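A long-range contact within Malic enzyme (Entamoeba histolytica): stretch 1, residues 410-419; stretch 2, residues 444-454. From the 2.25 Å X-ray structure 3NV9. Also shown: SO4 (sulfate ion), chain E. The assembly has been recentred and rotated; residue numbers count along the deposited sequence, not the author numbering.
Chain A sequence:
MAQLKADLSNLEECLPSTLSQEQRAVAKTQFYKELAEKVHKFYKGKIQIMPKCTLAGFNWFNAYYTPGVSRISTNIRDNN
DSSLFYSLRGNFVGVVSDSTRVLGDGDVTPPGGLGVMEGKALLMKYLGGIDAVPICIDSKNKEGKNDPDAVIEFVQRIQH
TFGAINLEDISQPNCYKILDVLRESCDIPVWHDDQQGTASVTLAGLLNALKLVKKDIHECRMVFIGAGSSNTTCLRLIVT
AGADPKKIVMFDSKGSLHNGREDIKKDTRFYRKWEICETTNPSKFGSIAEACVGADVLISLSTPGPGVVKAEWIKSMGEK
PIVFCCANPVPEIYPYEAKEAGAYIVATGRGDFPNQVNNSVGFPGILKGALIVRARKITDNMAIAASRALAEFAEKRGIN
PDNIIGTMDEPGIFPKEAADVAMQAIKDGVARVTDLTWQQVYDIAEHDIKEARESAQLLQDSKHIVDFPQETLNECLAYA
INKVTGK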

# COMPACT_ATOMS: atom_id res chain seq x y z
N GLU A 410 -7.44 4.87 -24.36
CA GLU A 410 -8.83 4.44 -24.70
C GLU A 410 -9.50 3.69 -23.51
O GLU A 410 -9.60 2.49 -23.48
CB GLU A 410 -8.86 3.61 -25.98
CG GLU A 410 -8.42 4.39 -27.27
CD GLU A 410 -8.36 3.45 -28.52
OE1 GLU A 410 -7.52 2.51 -28.55
OE2 GLU A 410 -9.15 3.64 -29.47
N PRO A 411 -9.94 4.46 -22.53
CA PRO A 411 -10.41 3.95 -21.27
C PRO A 411 -11.60 3.01 -21.39
O PRO A 411 -11.82 2.23 -20.46
CB PRO A 411 -10.73 5.22 -20.45
CG PRO A 411 -11.04 6.29 -21.45
CD PRO A 411 -10.15 5.92 -22.67
N GLY A 412 -12.28 3.00 -22.53
CA GLY A 412 -13.45 2.10 -22.69
C GLY A 412 -12.99 0.67 -22.88
O GLY A 412 -13.76 -0.28 -22.66
N ILE A 413 -11.74 0.47 -23.32
CA ILE A 413 -11.22 -0.90 -23.40
C ILE A 413 -11.50 -1.59 -22.08
O ILE A 413 -11.83 -2.79 -22.04
CB ILE A 413 -9.65 -0.91 -23.61
CG1 ILE A 413 -9.24 -0.49 -25.01
CG2 ILE A 413 -9.04 -2.27 -23.33
CD1 ILE A 413 -7.79 0.03 -25.08
N PHE A 414 -11.32 -0.89 -20.97
CA PHE A 414 -11.12 -1.68 -19.75
C PHE A 414 -12.38 -2.21 -19.06
O PHE A 414 -12.34 -3.29 -18.57
CB PHE A 414 -10.14 -0.99 -18.82
CG PHE A 414 -8.90 -0.61 -19.50
CD1 PHE A 414 -7.96 -1.58 -19.80
CD2 PHE A 414 -8.73 0.68 -19.94
CE1 PHE A 414 -6.83 -1.24 -20.56
CE2 PHE A 414 -7.59 1.06 -20.65
CZ PHE A 414 -6.63 0.09 -20.97
N PRO A 415 -13.49 -1.47 -19.07
CA PRO A 415 -14.73 -2.08 -18.57
C PRO A 415 -15.20 -3.19 -19.47
O PRO A 415 -15.81 -4.16 -19.00
CB PRO A 415 -15.75 -0.90 -18.50
CG PRO A 415 -15.15 0.15 -19.43
CD PRO A 415 -13.65 -0.03 -19.34
N LYS A 416 -14.89 -3.11 -20.75
CA LYS A 416 -15.24 -4.20 -21.63
C LYS A 416 -14.36 -5.45 -21.31
O LYS A 416 -14.90 -6.58 -21.17
CB LYS A 416 -15.13 -3.74 -23.08
CG LYS A 416 -15.18 -4.81 -24.10
CD LYS A 416 -14.83 -4.17 -25.44
CE LYS A 416 -14.85 -5.20 -26.61
NZ LYS A 416 -16.31 -5.48 -26.96
N GLU A 417 -13.03 -5.27 -21.20
CA GLU A 417 -12.17 -6.38 -20.70
C GLU A 417 -12.74 -6.94 -19.41
O GLU A 417 -12.84 -8.13 -19.27
CB GLU A 417 -10.69 -6.00 -20.49
CG GLU A 417 -9.96 -5.74 -21.77
CD GLU A 417 -8.51 -5.34 -21.60
OE1 GLU A 417 -8.11 -4.99 -20.48
OE2 GLU A 417 -7.75 -5.40 -22.59
N ALA A 418 -13.15 -6.07 -18.50
CA ALA A 418 -13.51 -6.53 -17.18
C ALA A 418 -14.74 -7.43 -17.26
O ALA A 418 -14.80 -8.47 -16.59
CB ALA A 418 -13.78 -5.32 -16.27
N ALA A 419 -15.73 -7.02 -18.07
CA ALA A 419 -16.98 -7.77 -18.19
C ALA A 419 -16.76 -9.06 -18.93
O ALA A 419 -17.26 -10.10 -18.51
CB ALA A 419 -18.08 -6.90 -18.85
N ILE A 444 -20.22 -1.80 -13.08
CA ILE A 444 -19.40 -1.61 -11.88
C ILE A 444 -18.01 -1.16 -12.30
O ILE A 444 -17.40 -0.32 -11.66
CB ILE A 444 -19.33 -2.95 -11.10
CG1 ILE A 444 -20.72 -3.35 -10.60
CG2 ILE A 444 -18.33 -2.89 -9.93
CD1 ILE A 444 -20.79 -4.79 -9.93
N ALA A 445 -17.52 -1.70 -13.40
CA ALA A 445 -16.15 -1.42 -13.82
C ALA A 445 -16.13 -0.00 -14.33
O ALA A 445 -15.26 0.78 -13.96
CB ALA A 445 -15.70 -2.40 -14.90
N GLU A 446 -17.11 0.32 -15.17
CA GLU A 446 -17.13 1.60 -15.80
C GLU A 446 -17.29 2.71 -14.77
O GLU A 446 -16.64 3.75 -14.86
CB GLU A 446 -18.27 1.70 -16.81
CG GLU A 446 -18.37 3.11 -17.34
CD GLU A 446 -19.43 3.22 -18.37
OE1 GLU A 446 -20.57 2.76 -18.06
OE2 GLU A 446 -19.13 3.74 -19.47
N HIS A 447 -18.14 2.46 -13.77
CA HIS A 447 -18.38 3.44 -12.74
C HIS A 447 -17.12 3.68 -11.92
O HIS A 447 -16.79 4.83 -11.61
CB HIS A 447 -19.53 3.00 -11.83
CG HIS A 447 -19.70 3.88 -10.63
ND1 HIS A 447 -19.31 3.48 -9.36
CD2 HIS A 447 -20.19 5.14 -10.49
CE1 HIS A 447 -19.57 4.46 -8.49
NE2 HIS A 447 -20.10 5.48 -9.15
N ASP A 448 -16.40 2.61 -11.57
CA ASP A 448 -15.13 2.75 -10.83
C ASP A 448 -13.99 3.51 -11.58
O ASP A 448 -13.30 4.35 -11.00
CB ASP A 448 -14.64 1.39 -10.31
CG ASP A 448 -15.53 0.82 -9.19
OD1 ASP A 448 -16.54 1.46 -8.77
OD2 ASP A 448 -15.21 -0.28 -8.73
N ILE A 449 -13.84 3.22 -12.85
CA ILE A 449 -12.79 3.73 -13.70
C ILE A 449 -13.07 5.21 -13.95
O ILE A 449 -12.18 6.04 -13.74
CB ILE A 449 -12.76 2.89 -15.01
CG1 ILE A 449 -12.19 1.50 -14.71
CG2 ILE A 449 -12.01 3.58 -16.11
CD1 ILE A 449 -12.50 0.46 -15.75
N LYS A 450 -14.31 5.52 -14.34
CA LYS A 450 -14.81 6.92 -14.44
C LYS A 450 -14.65 7.75 -13.15
O LYS A 450 -14.22 8.89 -13.21
CB LYS A 450 -16.29 6.90 -14.90
CG LYS A 450 -17.01 8.27 -14.92
CD LYS A 450 -18.56 8.07 -15.24
CE LYS A 450 -19.48 8.98 -14.39
NZ LYS A 450 -19.44 8.58 -12.90
N GLU A 451 -15.00 7.19 -12.00
CA GLU A 451 -14.77 7.87 -10.74
C GLU A 451 -13.26 8.12 -10.49
O GLU A 451 -12.87 9.17 -9.98
CB GLU A 451 -15.32 7.03 -9.57
CG GLU A 451 -16.82 7.28 -9.19
CD GLU A 451 -17.18 8.78 -9.12
OE1 GLU A 451 -16.63 9.51 -8.26
OE2 GLU A 451 -18.01 9.24 -9.96
N ALA A 452 -12.42 7.16 -10.87
CA ALA A 452 -10.99 7.27 -10.60
C ALA A 452 -10.38 8.32 -11.49
O ALA A 452 -9.61 9.18 -11.03
CB ALA A 452 -10.28 5.89 -10.79
N ARG A 453 -10.75 8.27 -12.78
CA ARG A 453 -10.26 9.25 -13.76
C ARG A 453 -10.68 10.67 -13.46
O ARG A 453 -9.82 11.60 -13.44
CB ARG A 453 -10.64 8.82 -15.19
CG ARG A 453 -9.99 7.49 -15.54
CD ARG A 453 -10.43 6.90 -16.94
NE ARG A 453 -9.94 7.70 -18.07
CZ ARG A 453 -8.75 7.54 -18.64
NH1 ARG A 453 -7.90 6.61 -18.21
NH2 ARG A 453 -8.41 8.29 -19.67
N GLU A 454 -11.97 10.84 -13.14
CA GLU A 454 -12.49 12.15 -12.81
C GLU A 454 -11.96 12.65 -11.47
O GLU A 454 -11.74 13.83 -11.29
CB GLU A 454 -14.04 12.15 -12.80
CG GLU A 454 -14.64 11.83 -14.17
CD GLU A 454 -16.19 11.75 -14.18
OE1 GLU A 454 -16.86 11.83 -13.09
OE2 GLU A 454 -16.75 11.59 -15.30
S SO4 E . -11.50 10.55 -19.82
O1 SO4 E . -12.72 9.90 -20.30
O2 SO4 E . -11.75 11.98 -19.67
O3 SO4 E . -11.19 9.91 -18.52
O4 SO4 E . -10.39 10.39 -20.76

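Two helices, 444-454 and the one running through 413-419, pack in a roughly antiparallel sense, their axes 147° apart and 8.5 Å from each other at closest approach. No hydrogen bond or salt bridge links them; apolar packing predominates, and the two stretches together bury 295 Å².

Along the second helix, the contact begins at A445, whose CB lies 3.8 Å from both P415 CA and A418 CB. Its single methyl lets the backbones come close, with the CA atoms of P415 and A445 5.0 Å apart, and A418 is equally small on the other side. P415 suits its place because its compact ring offers only carbon to the neighbour. At E446 the aliphatic part serves: CB sits 4.0 Å from P415 CB.

One turn on, I449 points toward stretch 1 and, with chi1 m and chi2 t, extends CD1 to 3.8 Å from P415 CD and 4.1 Å from F414 CB. It is buried, and its branched hydrocarbon side chain suits this apolar site.

Another turn brings R453, where CB of P411, in the turn before the first helix, lies over one guanidinium face, 3.5 Å from R453 NE. The face can pack against carbon while the edge serves polar partners: R453 NE and NH2 donate hydrogen bonds to sulfate O3 (2.6 Å) and O4 (3.1 Å), respectively.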